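Local coordinates for protein 16S rRNA (adenine(1408)-N(1))-methyltransferase (Escherichia coli, PDB 3P2E) that methylates N1 of adenine 1408 in 16S rRNA of assembled 30S subunits, using S-adenosyl-L-methionine, and so confers resistance to several aminoglycosides, at residues Thr33-Asn38 against Asn194-Lys199; Asp63-Ile68 against Val80-Ala85; Ile103-Gly108 against Glu136-Tyr141. One frame throughout, in Å; residues are numbered along the deposited sequence.

Contact 1 (Thr33-Asn38 against Asn194-Lys199); sequences TGDGRN and NSLWAK. With SAH (S-adenosyl-L-homocysteine), chain C.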
loop_
_atom_site.group_PDB
_atom_site.type_symbol
_atom_site.label_atom_id
_atom_site.label_comp_id
_atom_site.label_asym_id
_atom_site.label_seq_id
_atom_site.Cartn_x
_atom_site.Cartn_y
_atom_site.Cartn_z
ATOM N N THR A 33 -0.737 -3.547 -3.684
ATOM C CA THR A 33 -1.017 -2.428 -4.582
ATOM C C THR A 33 -1.949 -2.689 -5.770
ATOM O O THR A 33 -2.540 -1.757 -6.313
ATOM C CB THR A 33 0.311 -1.811 -5.087
ATOM O OG1 THR A 33 0.094 -0.444 -5.458
ATOM C CG2 THR A 33 0.858 -2.587 -6.282
ATOM N N GLY A 34 -2.080 -3.945 -6.179
ATOM C CA GLY A 34 -2.968 -4.241 -7.288
ATOM C C GLY A 34 -2.437 -3.872 -8.662
ATOM O O GLY A 34 -1.293 -4.196 -8.995
ATOM N N ASP A 35 -3.256 -3.179 -9.455
ATOM C CA ASP A 35 -2.871 -2.816 -10.820
ATOM C C ASP A 35 -1.926 -1.629 -10.980
ATOM O O ASP A 35 -1.583 -1.255 -12.101
ATOM C CB ASP A 35 -4.118 -2.610 -11.700
ATOM C CG ASP A 35 -4.973 -1.413 -11.278
ATOM O OD1 ASP A 35 -4.496 -0.535 -10.530
ATOM O OD2 ASP A 35 -6.140 -1.346 -11.725
ATOM N N GLY A 36 -1.501 -1.048 -9.861
ATOM C CA GLY A 36 -0.576 0.072 -9.907
ATOM C C GLY A 36 -1.145 1.439 -10.242
ATOM O O GLY A 36 -0.411 2.432 -10.232
ATOM N N ARG A 37 -2.442 1.514 -10.528
ATOM C CA ARG A 37 -3.046 2.796 -10.884
ATOM C C ARG A 37 -3.160 3.762 -9.715
ATOM O O ARG A 37 -3.020 4.971 -9.893
ATOM C CB ARG A 37 -4.427 2.586 -11.518
ATOM C CG ARG A 37 -4.362 1.955 -12.902
ATOM C CD ARG A 37 -5.743 1.829 -13.529
ATOM N NE ARG A 37 -5.691 1.076 -14.780
ATOM C CZ ARG A 37 -5.075 1.484 -15.883
ATOM N NH1 ARG A 37 -4.452 2.657 -15.911
ATOM N NH2 ARG A 37 -5.069 0.707 -16.961
ATOM N N ASN A 38 -3.411 3.242 -8.518
ATOM C CA ASN A 38 -3.526 4.117 -7.357
ATOM C C ASN A 38 -2.180 4.751 -7.044
ATOM O O ASN A 38 -2.096 5.952 -6.778
ATOM C CB ASN A 38 -4.016 3.347 -6.125
ATOM C CG ASN A 38 -5.457 2.897 -6.251
ATOM O OD1 ASN A 38 -6.258 3.515 -6.962
ATOM N ND2 ASN A 38 -5.805 1.825 -5.540
ATOM N N ASN A 194 -8.017 5.490 -8.707
ATOM C CA ASN A 194 -8.013 5.090 -10.111
ATOM C C ASN A 194 -7.964 3.600 -10.451
ATOM O O ASN A 194 -8.180 3.239 -11.607
ATOM C CB ASN A 194 -6.863 5.791 -10.844
ATOM C CG ASN A 194 -7.121 7.272 -11.068
ATOM O OD1 ASN A 194 -6.282 7.981 -11.625
ATOM N ND2 ASN A 194 -8.287 7.745 -10.640
ATOM N N SER A 195 -7.677 2.729 -9.488
ATOM C CA SER A 195 -7.630 1.305 -9.822
ATOM C C SER A 195 -9.011 0.849 -10.287
ATOM O O SER A 195 -10.034 1.391 -9.862
ATOM C CB SER A 195 -7.159 0.458 -8.628
ATOM O OG SER A 195 -8.215 0.141 -7.740
ATOM N N LEU A 196 -9.038 -0.134 -11.180
ATOM C CA LEU A 196 -10.302 -0.634 -11.703
ATOM C C LEU A 196 -11.141 -1.200 -10.559
ATOM O O LEU A 196 -12.360 -1.060 -10.540
ATOM C CB LEU A 196 -10.046 -1.712 -12.760
ATOM C CG LEU A 196 -8.984 -1.392 -13.820
ATOM C CD1 LEU A 196 -8.917 -2.523 -14.834
ATOM C CD2 LEU A 196 -9.310 -0.077 -14.506
ATOM N N TRP A 197 -10.469 -1.839 -9.608
ATOM C CA TRP A 197 -11.117 -2.427 -8.439
ATOM C C TRP A 197 -11.778 -1.343 -7.589
ATOM O O TRP A 197 -12.933 -1.481 -7.183
ATOM C CB TRP A 197 -10.057 -3.191 -7.631
ATOM C CG TRP A 197 -10.449 -3.684 -6.250
ATOM C CD1 TRP A 197 -9.819 -3.381 -5.073
ATOM C CD2 TRP A 197 -11.454 -4.655 -5.924
ATOM N NE1 TRP A 197 -10.359 -4.111 -4.040
ATOM C CE2 TRP A 197 -11.363 -4.901 -4.532
ATOM C CE3 TRP A 197 -12.417 -5.348 -6.671
ATOM C CZ2 TRP A 197 -12.199 -5.811 -3.874
ATOM C CZ3 TRP A 197 -13.250 -6.256 -6.016
ATOM C CH2 TRP A 197 -13.133 -6.478 -4.628
ATOM N N ALA A 198 -11.053 -0.264 -7.321
ATOM C CA ALA A 198 -11.614 0.815 -6.511
ATOM C C ALA A 198 -12.822 1.443 -7.199
ATOM O O ALA A 198 -13.808 1.787 -6.543
ATOM C CB ALA A 198 -10.554 1.878 -6.235
ATOM N N LYS A 199 -12.740 1.602 -8.516
ATOM C CA LYS A 199 -13.843 2.186 -9.275
ATOM C C LYS A 199 -15.071 1.285 -9.174
ATOM O O LYS A 199 -16.190 1.769 -9.004
ATOM C CB LYS A 199 -13.439 2.377 -10.739
ATOM C CG LYS A 199 -12.424 3.495 -10.968
ATOM C CD LYS A 199 -13.041 4.863 -10.708
ATOM C CE LYS A 199 -12.024 5.985 -10.895
ATOM N NZ LYS A 199 -11.368 5.926 -12.230
HETATM N N SAH C . -4.866 -1.911 -3.407
HETATM C CA SAH C . -5.514 -2.430 -4.493
HETATM C CB SAH C . -6.157 -3.772 -4.132
HETATM C CG SAH C . -6.534 -4.704 -5.245
HETATM S SD SAH C . -7.267 -6.245 -4.804
HETATM C C SAH C . -6.514 -1.338 -5.072
HETATM O O SAH C . -6.610 -1.562 -6.204
HETATM O OXT SAH C . -7.032 -0.516 -4.460
HETATM C "C5'" SAH C . -6.357 -7.061 -3.486
HETATM C "C4'" SAH C . -4.818 -7.129 -3.912
HETATM O "O4'" SAH C . -4.205 -7.650 -2.725
HETATM C "C3'" SAH C . -4.502 -8.073 -5.054
HETATM O "O3'" SAH C . -3.787 -7.375 -6.122
HETATM C "C2'" SAH C . -3.701 -9.247 -4.379
HETATM O "O2'" SAH C . -2.712 -9.863 -5.174
HETATM C "C1'" SAH C . -3.131 -8.559 -3.121
HETATM N N9 SAH C . -2.832 -9.510 -1.978
HETATM C C8 SAH C . -3.677 -10.507 -1.469
HETATM N N7 SAH C . -3.111 -11.213 -0.508
HETATM C C5 SAH C . -1.814 -10.605 -0.413
HETATM C C6 SAH C . -0.759 -10.982 0.488
HETATM N N6 SAH C . -0.892 -11.996 1.375
HETATM N N1 SAH C . 0.390 -10.220 0.362
HETATM C C2 SAH C . 0.517 -9.173 -0.559
HETATM N N3 SAH C . -0.512 -8.817 -1.426
HETATM C C4 SAH C . -1.637 -9.591 -1.279
HETATM O O HOH W 1 -7.851 -3.108 -10.544
HETATM O O HOH W 2 -3.614 6.501 -12.184
HETATM O O HOH W 3 -5.884 6.543 -7.308
#

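Contact 2 (Asp63-Ile68 against Val80-Ala85); sequences DISKKI and VVFVIA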
loop_
_atom_site.group_PDB
_atom_site.type_symbol
_atom_site.label_atom_id
_atom_site.label_comp_id
_atom_site.label_asym_id
_atom_site.label_seq_id
_atom_site.Cartn_x
_atom_site.Cartn_y
_atom_site.Cartn_z
ATOM N N ASP A 63 0.705 -3.386 -17.421
ATOM C CA ASP A 63 0.356 -2.158 -18.129
ATOM C C ASP A 63 0.964 -0.909 -17.510
ATOM O O ASP A 63 1.613 -0.123 -18.201
ATOM C CB ASP A 63 -1.162 -2.015 -18.229
ATOM C CG ASP A 63 -1.742 -2.823 -19.372
ATOM O OD1 ASP A 63 -1.417 -4.025 -19.476
ATOM O OD2 ASP A 63 -2.524 -2.258 -20.166
ATOM N N ILE A 64 0.762 -0.715 -16.214
ATOM C CA ILE A 64 1.317 0.465 -15.568
ATOM C C ILE A 64 2.840 0.383 -15.456
ATOM O O ILE A 64 3.525 1.399 -15.506
ATOM C CB ILE A 64 0.693 0.685 -14.172
ATOM C CG1 ILE A 64 -0.792 1.032 -14.319
ATOM C CG2 ILE A 64 1.430 1.806 -13.440
ATOM C CD1 ILE A 64 -1.064 2.269 -15.171
ATOM N N SER A 65 3.371 -0.827 -15.318
ATOM C CA SER A 65 4.813 -0.996 -15.226
ATOM C C SER A 65 5.455 -0.563 -16.544
ATOM O O SER A 65 6.528 0.039 -16.554
ATOM C CB SER A 65 5.166 -2.457 -14.941
ATOM O OG SER A 65 6.569 -2.625 -14.899
ATOM N N LYS A 66 4.788 -0.869 -17.653
ATOM C CA LYS A 66 5.289 -0.495 -18.974
ATOM C C LYS A 66 5.179 1.014 -19.160
ATOM O O LYS A 66 5.998 1.629 -19.842
ATOM C CB LYS A 66 4.492 -1.210 -20.070
ATOM C CG LYS A 66 4.851 -2.683 -20.233
ATOM C CD LYS A 66 3.799 -3.434 -21.046
ATOM C CE LYS A 66 3.597 -2.822 -22.421
ATOM N NZ LYS A 66 2.490 -3.505 -23.155
ATOM N N LYS A 67 4.166 1.608 -18.544
ATOM C CA LYS A 67 3.949 3.042 -18.656
ATOM C C LYS A 67 4.996 3.873 -17.917
ATOM O O LYS A 67 5.489 4.864 -18.451
ATOM C CB LYS A 67 2.551 3.404 -18.143
ATOM C CG LYS A 67 2.192 4.872 -18.303
ATOM C CD LYS A 67 0.738 5.131 -17.935
ATOM C CE LYS A 67 0.350 6.579 -18.214
ATOM N NZ LYS A 67 -1.104 6.821 -18.018
ATOM N N ILE A 68 5.351 3.470 -16.700
ATOM C CA ILE A 68 6.317 4.249 -15.933
ATOM C C ILE A 68 7.736 4.229 -16.479
ATOM O O ILE A 68 8.551 5.073 -16.106
ATOM C CB ILE A 68 6.359 3.821 -14.448
ATOM C CG1 ILE A 68 6.850 2.380 -14.317
ATOM C CG2 ILE A 68 4.983 3.992 -13.834
ATOM C CD1 ILE A 68 7.140 1.968 -12.887
ATOM N N VAL A 80 8.617 5.684 -8.915
ATOM C CA VAL A 80 7.794 4.504 -8.661
ATOM C C VAL A 80 8.549 3.219 -8.976
ATOM O O VAL A 80 9.284 3.146 -9.957
ATOM C CB VAL A 80 6.505 4.502 -9.534
ATOM C CG1 VAL A 80 5.668 3.256 -9.238
ATOM C CG2 VAL A 80 5.702 5.751 -9.278
ATOM N N VAL A 81 8.384 2.217 -8.120
ATOM C CA VAL A 81 8.987 0.914 -8.347
ATOM C C VAL A 81 7.956 -0.107 -7.886
ATOM O O VAL A 81 7.264 0.108 -6.886
ATOM C CB VAL A 81 10.310 0.711 -7.564
ATOM C CG1 VAL A 81 10.055 0.721 -6.066
ATOM C CG2 VAL A 81 10.955 -0.609 -7.985
ATOM N N PHE A 82 7.823 -1.187 -8.649
ATOM C CA PHE A 82 6.883 -2.251 -8.323
ATOM C C PHE A 82 7.668 -3.469 -7.872
ATOM O O PHE A 82 8.494 -4.009 -8.612
ATOM C CB PHE A 82 6.010 -2.585 -9.535
ATOM C CG PHE A 82 5.039 -1.497 -9.888
ATOM C CD1 PHE A 82 4.142 -1.021 -8.934
ATOM C CD2 PHE A 82 5.017 -0.943 -11.166
ATOM C CE1 PHE A 82 3.229 -0.002 -9.248
ATOM C CE2 PHE A 82 4.108 0.077 -11.488
ATOM C CZ PHE A 82 3.212 0.544 -10.522
ATOM N N VAL A 83 7.402 -3.878 -6.639
ATOM C CA VAL A 83 8.066 -5.008 -6.011
ATOM C C VAL A 83 7.138 -6.217 -6.007
ATOM O O VAL A 83 5.981 -6.119 -5.601
ATOM C CB VAL A 83 8.439 -4.649 -4.557
ATOM C CG1 VAL A 83 8.956 -5.871 -3.822
ATOM C CG2 VAL A 83 9.472 -3.530 -4.558
ATOM N N ILE A 84 7.653 -7.356 -6.457
ATOM C CA ILE A 84 6.859 -8.574 -6.494
ATOM C C ILE A 84 7.169 -9.385 -5.253
ATOM O O ILE A 84 8.208 -10.043 -5.163
ATOM C CB ILE A 84 7.171 -9.407 -7.752
ATOM C CG1 ILE A 84 6.987 -8.541 -9.006
ATOM C CG2 ILE A 84 6.251 -10.617 -7.812
ATOM C CD1 ILE A 84 5.630 -7.847 -9.104
ATOM N N ALA A 85 6.263 -9.310 -4.285
ATOM C CA ALA A 85 6.408 -10.015 -3.024
ATOM C C ALA A 85 5.053 -10.069 -2.336
ATOM O O ALA A 85 4.113 -9.391 -2.752
ATOM C CB ALA A 85 7.413 -9.287 -2.132
#

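Contact 3 (Ile103-Gly108 against Glu136-Tyr141); sequences ILFPWG and EFVTTY. With SAH (S-adenosyl-L-homocysteine), chain C.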
loop_
_atom_site.group_PDB
_atom_site.type_symbol
_atom_site.label_atom_id
_atom_site.label_comp_id
_atom_site.label_asym_id
_atom_site.label_seq_id
_atom_site.Cartn_x
_atom_site.Cartn_y
_atom_site.Cartn_z
ATOM N N ILE A 103 -2.499 0.064 3.032
ATOM C CA ILE A 103 -3.105 -1.180 2.566
ATOM C C ILE A 103 -4.505 -0.703 2.189
ATOM O O ILE A 103 -5.316 -0.367 3.061
ATOM C CB ILE A 103 -3.180 -2.267 3.668
ATOM C CG1 ILE A 103 -1.765 -2.691 4.079
ATOM C CG2 ILE A 103 -3.928 -3.493 3.138
ATOM C CD1 ILE A 103 -1.724 -3.784 5.149
ATOM N N LEU A 104 -4.779 -0.647 0.888
ATOM C CA LEU A 104 -6.061 -0.145 0.403
ATOM C C LEU A 104 -6.951 -1.189 -0.243
ATOM O O LEU A 104 -6.517 -1.915 -1.136
ATOM C CB LEU A 104 -5.816 0.977 -0.610
ATOM C CG LEU A 104 -4.797 2.040 -0.205
ATOM C CD1 LEU A 104 -4.504 2.934 -1.398
ATOM C CD2 LEU A 104 -5.324 2.844 0.970
ATOM N N PHE A 105 -8.197 -1.250 0.220
ATOM C CA PHE A 105 -9.194 -2.177 -0.316
ATOM C C PHE A 105 -8.621 -3.573 -0.526
ATOM O O PHE A 105 -8.759 -4.157 -1.609
ATOM C CB PHE A 105 -9.728 -1.623 -1.637
ATOM C CG PHE A 105 -10.026 -0.151 -1.587
ATOM C CD1 PHE A 105 -11.099 0.332 -0.842
ATOM C CD2 PHE A 105 -9.204 0.756 -2.244
ATOM C CE1 PHE A 105 -11.345 1.709 -0.747
ATOM C CE2 PHE A 105 -9.437 2.131 -2.159
ATOM C CZ PHE A 105 -10.514 2.606 -1.405
ATOM N N PRO A 106 -7.972 -4.136 0.508
ATOM C CA PRO A 106 -7.397 -5.472 0.369
ATOM C C PRO A 106 -8.459 -6.545 0.151
ATOM O O PRO A 106 -9.639 -6.347 0.459
ATOM C CB PRO A 106 -6.643 -5.660 1.685
ATOM C CG PRO A 106 -7.508 -4.915 2.662
ATOM C CD PRO A 106 -7.832 -3.643 1.894
ATOM N N TRP A 107 -8.023 -7.679 -0.381
ATOM C CA TRP A 107 -8.910 -8.804 -0.637
ATOM C C TRP A 107 -8.092 -10.064 -0.397
ATOM O O TRP A 107 -6.868 -10.006 -0.303
ATOM C CB TRP A 107 -9.405 -8.756 -2.083
ATOM C CG TRP A 107 -10.798 -9.267 -2.280
ATOM C CD1 TRP A 107 -11.945 -8.763 -1.731
ATOM C CD2 TRP A 107 -11.203 -10.350 -3.125
ATOM N NE1 TRP A 107 -13.036 -9.462 -2.188
ATOM C CE2 TRP A 107 -12.610 -10.442 -3.044
ATOM C CE3 TRP A 107 -10.511 -11.252 -3.946
ATOM C CZ2 TRP A 107 -13.341 -11.400 -3.755
ATOM C CZ3 TRP A 107 -11.240 -12.205 -4.654
ATOM C CH2 TRP A 107 -12.641 -12.270 -4.551
ATOM N N GLY A 108 -8.757 -11.205 -0.278
ATOM C CA GLY A 108 -8.013 -12.431 -0.056
ATOM C C GLY A 108 -7.328 -12.498 1.296
ATOM O O GLY A 108 -7.833 -11.971 2.294
ATOM N N GLU A 136 -2.056 3.586 7.088
ATOM C CA GLU A 136 -3.451 3.717 6.727
ATOM C C GLU A 136 -3.961 2.404 6.152
ATOM O O GLU A 136 -3.395 1.893 5.188
ATOM C CB GLU A 136 -3.592 4.837 5.696
ATOM C CG GLU A 136 -4.851 4.793 4.859
ATOM C CD GLU A 136 -4.815 5.819 3.745
ATOM O OE1 GLU A 136 -3.919 5.734 2.876
ATOM O OE2 GLU A 136 -5.677 6.717 3.739
ATOM N N PHE A 137 -5.008 1.853 6.765
ATOM C CA PHE A 137 -5.627 0.612 6.292
ATOM C C PHE A 137 -7.074 0.952 5.948
ATOM O O PHE A 137 -7.846 1.339 6.827
ATOM C CB PHE A 137 -5.640 -0.483 7.374
ATOM C CG PHE A 137 -4.279 -0.869 7.904
ATOM C CD1 PHE A 137 -3.126 -0.697 7.141
ATOM C CD2 PHE A 137 -4.163 -1.439 9.172
ATOM C CE1 PHE A 137 -1.875 -1.086 7.631
ATOM C CE2 PHE A 137 -2.917 -1.831 9.673
ATOM C CZ PHE A 137 -1.773 -1.655 8.902
ATOM N N VAL A 138 -7.443 0.820 4.678
ATOM C CA VAL A 138 -8.812 1.116 4.254
ATOM C C VAL A 138 -9.448 -0.191 3.796
ATOM O O VAL A 138 -9.010 -0.798 2.815
ATOM C CB VAL A 138 -8.826 2.143 3.101
ATOM C CG1 VAL A 138 -10.261 2.454 2.687
ATOM C CG2 VAL A 138 -8.109 3.409 3.539
ATOM N N THR A 139 -10.487 -0.624 4.503
ATOM C CA THR A 139 -11.130 -1.889 4.183
ATOM C C THR A 139 -12.632 -1.825 3.939
ATOM O O THR A 139 -13.307 -0.859 4.297
ATOM C CB THR A 139 -10.901 -2.913 5.316
ATOM O OG1 THR A 139 -11.430 -2.386 6.540
ATOM C CG2 THR A 139 -9.421 -3.194 5.502
ATOM N N THR A 140 -13.137 -2.885 3.321
ATOM C CA THR A 140 -14.557 -3.039 3.051
ATOM C C THR A 140 -14.791 -4.524 2.796
ATOM O O THR A 140 -13.936 -5.202 2.227
ATOM C CB THR A 140 -15.014 -2.233 1.819
ATOM O OG1 THR A 140 -16.440 -2.327 1.700
ATOM C CG2 THR A 140 -14.364 -2.762 0.543
ATOM N N TYR A 141 -15.933 -5.040 3.235
ATOM C CA TYR A 141 -16.230 -6.450 3.022
ATOM C C TYR A 141 -17.553 -6.609 2.289
ATOM O O TYR A 141 -17.581 -6.771 1.066
ATOM C CB TYR A 141 -16.276 -7.197 4.357
ATOM C CG TYR A 141 -16.274 -8.703 4.206
ATOM C CD1 TYR A 141 -15.218 -9.356 3.571
ATOM C CD2 TYR A 141 -17.330 -9.475 4.688
ATOM C CE1 TYR A 141 -15.212 -10.741 3.420
ATOM C CE2 TYR A 141 -17.335 -10.862 4.542
ATOM C CZ TYR A 141 -16.274 -11.486 3.907
ATOM O OH TYR A 141 -16.274 -12.855 3.759
HETATM N N SAH C . -4.866 -1.911 -3.407
HETATM C CA SAH C . -5.514 -2.430 -4.493
HETATM C CB SAH C . -6.157 -3.772 -4.132
HETATM C CG SAH C . -6.534 -4.704 -5.245
HETATM S SD SAH C . -7.267 -6.245 -4.804
HETATM C C SAH C . -6.514 -1.338 -5.072
HETATM O O SAH C . -6.610 -1.562 -6.204
HETATM O OXT SAH C . -7.032 -0.516 -4.460
HETATM C "C5'" SAH C . -6.357 -7.061 -3.486
HETATM C "C4'" SAH C . -4.818 -7.129 -3.912
HETATM O "O4'" SAH C . -4.205 -7.650 -2.725
HETATM C "C3'" SAH C . -4.502 -8.073 -5.054
HETATM O "O3'" SAH C . -3.787 -7.375 -6.122
HETATM C "C2'" SAH C . -3.701 -9.247 -4.379
HETATM O "O2'" SAH C . -2.712 -9.863 -5.174
HETATM C "C1'" SAH C . -3.131 -8.559 -3.121
HETATM N N9 SAH C . -2.832 -9.510 -1.978
HETATM C C8 SAH C . -3.677 -10.507 -1.469
HETATM N N7 SAH C . -3.111 -11.213 -0.508
HETATM C C5 SAH C . -1.814 -10.605 -0.413
HETATM C C6 SAH C . -0.759 -10.982 0.488
HETATM N N6 SAH C . -0.892 -11.996 1.375
HETATM N N1 SAH C . 0.390 -10.220 0.362
HETATM C C2 SAH C . 0.517 -9.173 -0.559
HETATM N N3 SAH C . -0.512 -8.817 -1.426
HETATM C C4 SAH C . -1.637 -9.591 -1.279
HETATM O O HOH W 4 -11.254 -4.298 1.408
#

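Contact 1 (Thr33-Asn38 against Asn194-Lys199)
Asp-35 reaches across from the glycine-rich turn to the start of helix 196-203, and its two carboxylate oxygens take different partners. Its CB points toward Asn-194-Lys-199, and chi1 of 66° sets CG in the crowded position between the backbone N and the carbonyl carbon. From there OD1 turns back into its own segment and accepts at 2.9 Å from Arg-37 N, which lies above the carboxylate plane; this closes an Asx turn. The same OD1 lies 3.4 Å from Ser-195 CB. To OD2, Leu-196 N donates on the syn lone pair at 3.2 Å in a nearly straight bond (167°), and water 1 donates to the same oxygen and accepts from Trp-197 N. One carboxylate thus takes up backbone N-H groups at the first turns of two helices, whose N-terminal ends would probably stabilise its negative charge.

The type II' turn Thr-33 to Gly-36 follows strand 26-31 and leads into helix 37-44, the place of the glycine-rich cofactor loop in Rossmann-like class I methyltransferases. Asn-38, in the first turn of helix 37-44, divides its amide. OD1 accepts from Ser-195 N at 3.0 Å, the donor lying above the carbonyl plane, and ND2 lies 2.9 Å from SAH OXT. Ser-195 OG donates to SAH O at 2.8 Å and also accepts from Ala-198 N, capping helix 196-203. The extended chain of Arg-37 brings CD against Asn-194 O, and the side chains of Arg-37 and Leu-196 cross obliquely, with NE 3.8 Å from CD2.

Contact 2 (Asp63-Ile68 against Val80-Ala85)
Val-80 opens strand 80-83 with its side chain directed toward helix 62-68. Its CG1, anti to the backbone N, lies 4.1 Å from Ile-68 CD1 and at the same time sits over one face of the Phe-82 ring, toward the rim. The helix residue extends to meet it: Ile-68 CG1 takes the crowded position between its own N and carbonyl carbon (chi1 64°), and the stretched chain beyond carries CD1 to the strand, where it also touches Val-80 O.

Whereas Val-81 points away, Phe-82 points back toward the helix and makes the largest share of the contact. Its CG is anti to the carbonyl carbon, which turns the CD2-CE2-CZ side of the ring to the helix. Ile-64 CG2 comes in at the ring edge, 3.6 Å from Phe-82 CZ, and Ser-65 CA meets the same edge 4.0 Å from Phe-82 CE2. Obliquely to the ring, Ile-68 CD1 approaches Phe-82 CE2 at 3.8 Å. The hydroxyl of Ser-65 is bonded elsewhere, to Gly-6 O. Ile-39 of helix 37-44 and Leu-61 also border the ring.

The axes of 63-68 and 80-83 pass 9.6 Å apart and run obliquely, roughly antiparallel, at 145°, a packing that belongs to the right-handed beta-alpha-beta crossover from strand 49-54 through helix 62-68 to strand 80-83 in the Rossmann-like sheet.

Contact 3 (Ile103-Gly108 against Glu136-Tyr141)
Val-138 has its two methyl groups against Leu-104 of the neighbouring strand and Phe-105 just beyond it. The side chains of Val-138 and Leu-104 cross obliquely, with CG2 of the valine 3.8 Å from CD2 of the leucine, whereas Val-138 CG1, anti to the backbone N, reaches Phe-105 CE1 at 3.7 Å, these two side chains lying alongside each other and pointing the same way. Ile-103 and Phe-137 make the matching pair on the other face of the sheet: Ile-103 CG1 and Phe-137 CG both stand anti to the carbonyl carbon, and the side chains run side by side and meet at Ile-103 CD1 and Phe-137 CE1, where the methyl approaches the ring obliquely. Further along, the side chains of Pro-106 and Thr-139 cross, CG against CG2. Leu-201 of helix 196-203 and the edge-to-face ring of Phe-193 also pack against Phe-105, and Val-114 of helix 108-115 lies against Ile-103.

Between these two layers the central parallel strands 98-104 and 133-139 are joined by their backbones. Ile-103 N donates to Glu-136 O and Val-138 N to Ile-103 O at 2.9 Å, both nearly along the C=O axis, as in regular parallel pairing. The third bond, Phe-105 N to Val-138 O at 2.8 Å, is more bent (137° at the hydrogen), where Phe-105 has left the strand with positive phi (44°). Past it, water 4 bridges Pro-106 O and Thr-140 O, donating to each.

Leu-104 O, the carbonyl after Ile-103 O and directed to the other side, accepts from SAH N at 2.8 Å; the Phe-105 ring lies with its edge, in plane, at SAH OXT. A backbone carbonyl at the strand's C-terminal end thus helps to hold the ligand amine, while a weakly polarised aromatic edge faces the carboxylate, an arrangement probably mildly favourable to its negative charge.

Contacts 1 and 3 close round the same SAH, their centres about 12 Å apart: Thr-33-Asn-38 and Asn-194-Lys-199 lie at its carboxylate, where Ser-195 is hydrogen-bonded, and Ile-103-Gly-108 at its amine. They also meet directly, Trp-197 NE1 hydrogen-bonding to Phe-105 O at 2.9 Å, while Trp-197 and Trp-107 pack edge-to-face beside the ligand. Contact 2 lies behind the pocket, with the Phe-82 side chain about 10 Å from SAH, yet it backs contact 1: Ile-64 CG1 lies 3.3 Å from Asp-35 O, and Phe-82 CE1 rests on Gly-36 CA. Contacts 2 and 3, centres about 20 Å apart, do not touch but share the central sheet. Both are nested within the chain loop that contact 1 closes.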